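Local coordinates for protein FAD-dependent oxidoreductase (Actinomadura kijaniata, PDB 3M9V) that probably catalyses a flavin-dependent oxidation of a dTDP-linked sugar in the biosynthesis of D-kijanose, as a member of the acyl-CoA dehydrogenase family, at residues L112-W116 / A127-L131; P194-V200 / H238-P244. All coordinates share one frame; numbering follows the deposited sequence.

Contact 1. Residues L112-W116 / A127-L131; sequences LGYEW and AERIL. With TYD (thymidine-5'-diphosphate), chain B.
A helical hairpin carries this contact: helix 96-118 turns back into helix 121-136, and Leu-112, Trp-116, Ala-127, Ile-130 and Leu-131 fill the seam between them. The short axes run 139° apart in direction and approach to 9.1 Å. The backbones come nearest at Trp-116 and Ala-127, their CA atoms 5.5 Å apart, and there the small alanine fits, its single methyl 3.6 Å from Leu-112 O and also meeting the CB atoms of Glu-115 and Trp-116. The Leu-112 side chain crosses that of Ile-130 at about a right angle, its CD1 3.6 Å from Ile-130 CG2, while its CB rests against Leu-131 CD2. The other methyl of Leu-131, CD1, reaches Trp-116 CB and comes within 4.0 Å of Gly-113 N.

Trp-116, with CG anti to its own N (chi1 -177°), sends its indole toward Glu-128. A weak hydrogen bond of 3.3 Å links Trp-116 NE1 to Glu-128 OE2 at the ring edge, with the carboxylate plane turned 89° from the indole; the aliphatic CB of Glu-128 packs beside CD1 of the same ring. Arg-132 holds the other oxygen of Glu-128 in a salt bridge.

Within the N-terminal helical domain of the acyl-CoA dehydrogenase fold, helix 96-118 also supplies a wall of the dTDP pocket. Tyr-114 points away from the hairpin partner and lays one ring face against the thymine, whose N3 is 3.4 Å above the plane and offset toward the rim. Glu-115 starts toward Ala-127 but bends at its second torsion, delivering OE1 to the ligand, which donates a 3.0 Å hydrogen bond from TYD O3' to Glu-115 OE1. Arg-242 pairs with this same oxygen.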
loop_
_atom_site.group_PDB
_atom_site.type_symbol
_atom_site.label_atom_id
_atom_site.label_comp_id
_atom_site.label_asym_id
_atom_site.label_seq_id
_atom_site.Cartn_x
_atom_site.Cartn_y
_atom_site.Cartn_z
ATOM N N LEU A 112 -17.228 12.348 -33.710
ATOM C CA LEU A 112 -17.779 12.997 -34.893
ATOM C C LEU A 112 -18.333 11.942 -35.832
ATOM O O LEU A 112 -19.361 12.200 -36.444
ATOM C CB LEU A 112 -16.799 13.896 -35.647
ATOM C CG LEU A 112 -16.588 15.252 -34.969
ATOM C CD1 LEU A 112 -15.538 16.032 -35.765
ATOM C CD2 LEU A 112 -17.894 16.029 -34.737
ATOM N N GLY A 113 -17.645 10.808 -35.949
ATOM C CA GLY A 113 -18.139 9.670 -36.717
ATOM C C GLY A 113 -19.497 9.167 -36.252
ATOM O O GLY A 113 -20.312 8.651 -37.022
ATOM N N TYR A 114 -19.783 9.324 -34.968
ATOM C CA TYR A 114 -21.092 8.939 -34.479
ATOM C C TYR A 114 -22.137 10.019 -34.758
ATOM O O TYR A 114 -23.317 9.726 -34.964
ATOM C CB TYR A 114 -20.958 8.732 -32.969
ATOM C CG TYR A 114 -22.251 8.369 -32.280
ATOM C CD1 TYR A 114 -22.513 7.044 -31.928
ATOM C CD2 TYR A 114 -23.200 9.346 -31.994
ATOM C CE1 TYR A 114 -23.694 6.711 -31.286
ATOM C CE2 TYR A 114 -24.393 9.021 -31.359
ATOM C CZ TYR A 114 -24.628 7.700 -31.029
ATOM O OH TYR A 114 -25.801 7.357 -30.400
ATOM N N GLU A 115 -21.732 11.283 -34.720
ATOM C CA GLU A 115 -22.636 12.366 -35.115
ATOM C C GLU A 115 -23.032 12.209 -36.586
ATOM O O GLU A 115 -24.199 12.302 -36.957
ATOM C CB GLU A 115 -21.940 13.717 -34.954
ATOM C CG GLU A 115 -21.715 14.141 -33.513
ATOM C CD GLU A 115 -23.034 14.508 -32.856
ATOM O OE1 GLU A 115 -23.051 14.929 -31.683
ATOM O OE2 GLU A 115 -24.076 14.402 -33.533
ATOM N N TRP A 116 -22.027 11.964 -37.418
ATOM C CA TRP A 116 -22.209 11.693 -38.834
ATOM C C TRP A 116 -23.235 10.593 -39.138
ATOM O O TRP A 116 -24.075 10.758 -40.023
ATOM C CB TRP A 116 -20.853 11.377 -39.476
ATOM C CG TRP A 116 -20.920 11.159 -40.961
ATOM C CD1 TRP A 116 -21.349 12.064 -41.891
ATOM C CD2 TRP A 116 -20.570 9.975 -41.691
ATOM N NE1 TRP A 116 -21.285 11.519 -43.147
ATOM C CE2 TRP A 116 -20.814 10.239 -43.060
ATOM C CE3 TRP A 116 -20.060 8.724 -41.329
ATOM C CZ2 TRP A 116 -20.569 9.305 -44.067
ATOM C CZ3 TRP A 116 -19.828 7.793 -42.328
ATOM C CH2 TRP A 116 -20.089 8.085 -43.680
ATOM N N ALA A 127 -20.387 17.532 -39.093
ATOM C CA ALA A 127 -19.483 16.423 -38.792
ATOM C C ALA A 127 -18.743 15.960 -40.036
ATOM O O ALA A 127 -17.513 15.775 -40.008
ATOM C CB ALA A 127 -20.263 15.252 -38.210
ATOM N N GLU A 128 -19.495 15.777 -41.127
ATOM C CA GLU A 128 -18.894 15.323 -42.395
ATOM C C GLU A 128 -17.830 16.288 -42.931
ATOM O O GLU A 128 -16.738 15.898 -43.371
ATOM C CB GLU A 128 -19.950 15.066 -43.490
ATOM C CG GLU A 128 -19.297 14.575 -44.771
ATOM C CD GLU A 128 -20.235 14.136 -45.877
ATOM O OE1 GLU A 128 -19.784 14.201 -47.035
ATOM O OE2 GLU A 128 -21.374 13.684 -45.641
ATOM N N ARG A 129 -18.145 17.577 -42.866
ATOM C CA ARG A 129 -17.158 18.553 -43.324
ATOM C C ARG A 129 -15.884 18.474 -42.490
ATOM O O ARG A 129 -14.773 18.406 -43.020
ATOM C CB ARG A 129 -17.697 19.987 -43.351
ATOM C CG ARG A 129 -16.862 20.822 -44.324
ATOM C CD ARG A 129 -17.650 21.826 -45.176
ATOM N NE ARG A 129 -18.313 22.855 -44.372
ATOM C CZ ARG A 129 -19.625 22.919 -44.163
ATOM N NH1 ARG A 129 -20.107 23.894 -43.401
ATOM N NH2 ARG A 129 -20.449 22.033 -44.713
ATOM N N ILE A 130 -16.039 18.459 -41.168
ATOM C CA ILE A 130 -14.837 18.385 -40.337
ATOM C C ILE A 130 -13.987 17.123 -40.558
ATOM O O ILE A 130 -12.753 17.169 -40.610
ATOM C CB ILE A 130 -15.211 18.561 -38.859
ATOM C CG1 ILE A 130 -15.848 19.940 -38.703
ATOM C CG2 ILE A 130 -13.964 18.418 -38.005
ATOM C CD1 ILE A 130 -16.448 20.214 -37.337
ATOM N N LEU A 131 -14.668 15.984 -40.631
ATOM C CA LEU A 131 -14.046 14.672 -40.807
ATOM C C LEU A 131 -13.239 14.592 -42.111
ATOM O O LEU A 131 -12.087 14.137 -42.076
ATOM C CB LEU A 131 -15.085 13.542 -40.713
ATOM C CG LEU A 131 -15.743 13.209 -39.361
ATOM C CD1 LEU A 131 -17.030 12.398 -39.575
ATOM C CD2 LEU A 131 -14.804 12.390 -38.452
HETATM P PA TYD B . -18.853 14.627 -25.066
HETATM O O1A TYD B . -18.631 16.051 -25.539
HETATM O O2A TYD B . -17.775 13.889 -24.291
HETATM O O3A TYD B . -20.234 14.551 -24.249
HETATM P PB TYD B . -20.801 15.928 -23.643
HETATM O O1B TYD B . -19.560 16.630 -23.122
HETATM O O2B TYD B . -21.679 15.341 -22.557
HETATM O O3B TYD B . -21.499 16.553 -24.837
HETATM O "O5'" TYD B . -19.380 13.684 -26.264
HETATM C "C5'" TYD B . -20.638 13.871 -26.908
HETATM C "C4'" TYD B . -20.302 13.175 -28.220
HETATM O "O4'" TYD B . -20.182 11.771 -28.031
HETATM C "C3'" TYD B . -21.319 13.379 -29.327
HETATM O "O3'" TYD B . -20.562 14.148 -30.264
HETATM C "C2'" TYD B . -21.490 12.002 -29.948
HETATM C "C1'" TYD B . -20.543 11.056 -29.215
HETATM N N1 TYD B . -21.243 9.826 -28.819
HETATM C C2 TYD B . -20.733 8.631 -29.111
HETATM O O2 TYD B . -19.652 8.563 -29.745
HETATM N N3 TYD B . -21.398 7.515 -28.740
HETATM C C4 TYD B . -22.566 7.588 -28.060
HETATM O O4 TYD B . -23.156 6.539 -27.727
HETATM C C5 TYD B . -23.107 8.825 -27.754
HETATM C C5M TYD B . -24.405 9.013 -27.014
HETATM C C6 TYD B . -22.398 9.949 -28.155
#

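Contact 2. Residues P194-V200 / H238-P244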
loop_
_atom_site.group_PDB
_atom_site.type_symbol
_atom_site.label_atom_id
_atom_site.label_comp_id
_atom_site.label_asym_id
_atom_site.label_seq_id
_atom_site.Cartn_x
_atom_site.Cartn_y
_atom_site.Cartn_z
ATOM N N PRO A 194 -32.544 27.442 -20.751
ATOM C CA PRO A 194 -31.163 27.223 -21.164
ATOM C C PRO A 194 -30.973 25.793 -21.664
ATOM O O PRO A 194 -31.551 24.857 -21.105
ATOM C CB PRO A 194 -30.352 27.454 -19.885
ATOM C CG PRO A 194 -31.269 28.123 -18.914
ATOM C CD PRO A 194 -32.667 27.754 -19.316
ATOM N N ARG A 195 -30.173 25.632 -22.716
ATOM C CA ARG A 195 -29.783 24.316 -23.204
ATOM C C ARG A 195 -28.274 24.280 -23.367
ATOM O O ARG A 195 -27.625 25.321 -23.474
ATOM C CB ARG A 195 -30.398 24.059 -24.574
ATOM C CG ARG A 195 -31.428 25.109 -24.909
ATOM C CD ARG A 195 -32.634 24.447 -25.539
ATOM N NE ARG A 195 -32.263 23.610 -26.675
ATOM C CZ ARG A 195 -32.440 22.294 -26.730
ATOM N NH1 ARG A 195 -32.977 21.630 -25.712
ATOM N NH2 ARG A 195 -32.072 21.649 -27.828
ATOM N N LEU A 196 -27.750 23.060 -23.400
ATOM C CA LEU A 196 -26.341 22.813 -23.641
ATOM C C LEU A 196 -26.185 22.783 -25.153
ATOM O O LEU A 196 -27.076 22.312 -25.867
ATOM C CB LEU A 196 -25.941 21.467 -23.045
ATOM C CG LEU A 196 -26.201 21.437 -21.539
ATOM C CD1 LEU A 196 -26.397 20.000 -21.080
ATOM C CD2 LEU A 196 -25.079 22.129 -20.767
ATOM N N ALA A 197 -25.058 23.312 -25.620
ATOM C CA ALA A 197 -24.852 23.489 -27.053
ATOM C C ALA A 197 -23.371 23.256 -27.296
ATOM O O ALA A 197 -22.528 23.558 -26.445
ATOM C CB ALA A 197 -25.226 24.897 -27.482
ATOM N N SER A 198 -23.060 22.704 -28.460
ATOM C CA SER A 198 -21.650 22.587 -28.816
ATOM C C SER A 198 -21.324 23.435 -30.035
ATOM O O SER A 198 -21.305 22.935 -31.149
ATOM C CB SER A 198 -21.344 21.117 -29.100
ATOM O OG SER A 198 -21.499 20.394 -27.897
ATOM N N PRO A 199 -21.056 24.728 -29.846
ATOM C CA PRO A 199 -20.643 25.494 -31.011
ATOM C C PRO A 199 -19.255 25.062 -31.478
ATOM O O PRO A 199 -18.416 24.691 -30.654
ATOM C CB PRO A 199 -20.617 26.928 -30.487
ATOM C CG PRO A 199 -20.463 26.838 -29.038
ATOM C CD PRO A 199 -21.106 25.542 -28.619
ATOM N N VAL A 200 -18.996 25.107 -32.783
ATOM C CA VAL A 200 -17.647 24.862 -33.277
ATOM C C VAL A 200 -17.075 26.207 -33.728
ATOM O O VAL A 200 -17.636 26.807 -34.647
ATOM C CB VAL A 200 -17.681 23.872 -34.469
ATOM C CG1 VAL A 200 -16.305 23.746 -35.097
ATOM C CG2 VAL A 200 -18.178 22.501 -34.029
ATOM N N HIS A 238 -23.235 25.931 -37.232
ATOM C CA HIS A 238 -21.979 25.534 -36.601
ATOM C C HIS A 238 -22.170 25.278 -35.111
ATOM O O HIS A 238 -21.221 25.319 -34.319
ATOM C CB HIS A 238 -20.922 26.608 -36.808
ATOM C CG HIS A 238 -20.384 26.608 -38.196
ATOM N ND1 HIS A 238 -19.259 27.310 -38.561
ATOM C CD2 HIS A 238 -20.817 25.975 -39.308
ATOM C CE1 HIS A 238 -19.017 27.105 -39.843
ATOM N NE2 HIS A 238 -19.945 26.294 -40.319
ATOM N N VAL A 239 -23.424 25.014 -34.766
ATOM C CA VAL A 239 -23.822 24.786 -33.383
ATOM C C VAL A 239 -24.593 23.473 -33.268
ATOM O O VAL A 239 -25.644 23.341 -33.907
ATOM C CB VAL A 239 -24.692 25.943 -32.892
ATOM C CG1 VAL A 239 -25.156 25.666 -31.475
ATOM C CG2 VAL A 239 -23.864 27.227 -32.942
ATOM N N LEU A 240 -24.074 22.513 -32.499
ATOM C CA LEU A 240 -24.853 21.332 -32.129
ATOM C C LEU A 240 -25.571 21.570 -30.797
ATOM O O LEU A 240 -24.948 21.524 -29.741
ATOM C CB LEU A 240 -23.951 20.099 -32.040
ATOM C CG LEU A 240 -22.872 19.818 -33.099
ATOM C CD1 LEU A 240 -21.659 19.210 -32.410
ATOM C CD2 LEU A 240 -23.297 18.885 -34.224
ATOM N N MET A 241 -26.869 21.845 -30.820
ATOM C CA MET A 241 -27.645 21.998 -29.594
ATOM C C MET A 241 -27.800 20.684 -28.835
ATOM O O MET A 241 -28.263 19.702 -29.398
ATOM C CB MET A 241 -29.048 22.497 -29.945
ATOM C CG MET A 241 -29.057 23.860 -30.608
ATOM S SD MET A 241 -28.745 25.175 -29.406
ATOM C CE MET A 241 -29.887 24.649 -28.127
ATOM N N ARG A 242 -27.434 20.626 -27.562
ATOM C CA ARG A 242 -27.678 19.399 -26.801
ATOM C C ARG A 242 -28.979 19.572 -26.014
ATOM O O ARG A 242 -29.920 20.185 -26.516
ATOM C CB ARG A 242 -26.503 19.104 -25.866
ATOM C CG ARG A 242 -25.143 19.089 -26.543
ATOM C CD ARG A 242 -25.116 18.218 -27.786
ATOM N NE ARG A 242 -23.746 18.143 -28.299
ATOM C CZ ARG A 242 -23.318 17.382 -29.304
ATOM N NH1 ARG A 242 -24.142 16.587 -29.967
ATOM N NH2 ARG A 242 -22.042 17.415 -29.665
ATOM N N ASP A 243 -29.084 19.079 -24.785
ATOM C CA ASP A 243 -30.343 19.335 -24.079
ATOM C C ASP A 243 -30.269 20.359 -22.954
ATOM O O ASP A 243 -29.200 20.912 -22.690
ATOM C CB ASP A 243 -31.089 18.071 -23.634
ATOM C CG ASP A 243 -30.168 16.884 -23.392
ATOM O OD1 ASP A 243 -30.178 15.959 -24.230
ATOM O OD2 ASP A 243 -29.443 16.864 -22.377
ATOM N N PRO A 244 -31.424 20.632 -22.319
ATOM C CA PRO A 244 -31.652 21.531 -21.193
ATOM C C PRO A 244 -30.454 21.940 -20.337
ATOM O O PRO A 244 -30.227 21.394 -19.265
ATOM C CB PRO A 244 -32.725 20.771 -20.418
ATOM C CG PRO A 244 -33.598 20.249 -21.558
ATOM C CD PRO A 244 -32.703 20.053 -22.766
HETATM O O HOH W 1 -18.164 28.734 -36.716
#
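Ser-198 and Arg-242 meet because in each the gamma atom, OG or CG, stands anti to the residue's own carbonyl carbon: chi1 of -66° sets OG of the serine beside its backbone N, and the arginine, at -52°, then bends again at chi2 before running out straight. Ser-198 lies in strand 196-202 and Arg-242 directly follows its antiparallel neighbour, strand 239-241, at one margin of the sheet that forms the middle domain of the acyl-CoA dehydrogenase fold. Ser-198 and Leu-240 are a hydrogen-bonded pair, with Ser-198 N to Leu-240 O at 2.6 Å and Leu-240 N returning the bond to Ser-198 O. At one end Val-200 N bonds to His-238 O, and a water joins Val-200 O to His-238 ND1, in the plane of the imidazole; at the other, Leu-196 N reaches Asp-243 O, in the loop after strand 239-241.

Ala-197, Pro-199, Val-239 and Met-241 lie on one face of the sheet, where Leu-155 covers the first three. The methyl of Ala-197 touches both Val-239 CG1 and Met-241 SD, the latter 4.0 Å from Ala-197 CB. Pro-199 has no N-H to give, which suits its non-hydrogen-bonded pairing with Val-239; its CB meets Val-239 CG2 at 4.1 Å. Near the strand end, the bent chains of Arg-195 and Met-241 cross at about a right angle.

On the other face, Leu-240 CB sits over the centre of the Arg-242 guanidinium, 3.9 Å above its plane, while Glu-115, outside both segments, forms a salt bridge with NH1. Apolar cover and outside partner together would restrict the rotation of a group that lines the dTDP pocket. The guanidinium is steadied further by Arg-242 NE, which donates to Ser-198 OG over 3.2 Å, the oxygen tilted 17° from the guanidinium plane.

Overall arrangement
Contact 1 is buried helix packing in the N-terminal domain; contact 2, only partly buried, pairs two strands of the middle-domain sheet, with Pro-194, Leu-196 and Pro-244 exposed at one end. Interlocking aliphatic side chains dominate the first, whereas backbone hydrogen bonds carry the second. They share no helix or strand, and their centres lie 16 Å apart, yet they touch directly: Glu-115 OE1 of contact 1 and Arg-242 NH1 of contact 2 form a 2.6 Å salt bridge beside the dTDP. Packing of Ile-130 on Val-200 and Arg-129 on His-238 adds to this junction. Tyr-114 and Glu-115 from the helices and Arg-242 beside the sheet all belong to the nucleotide pocket.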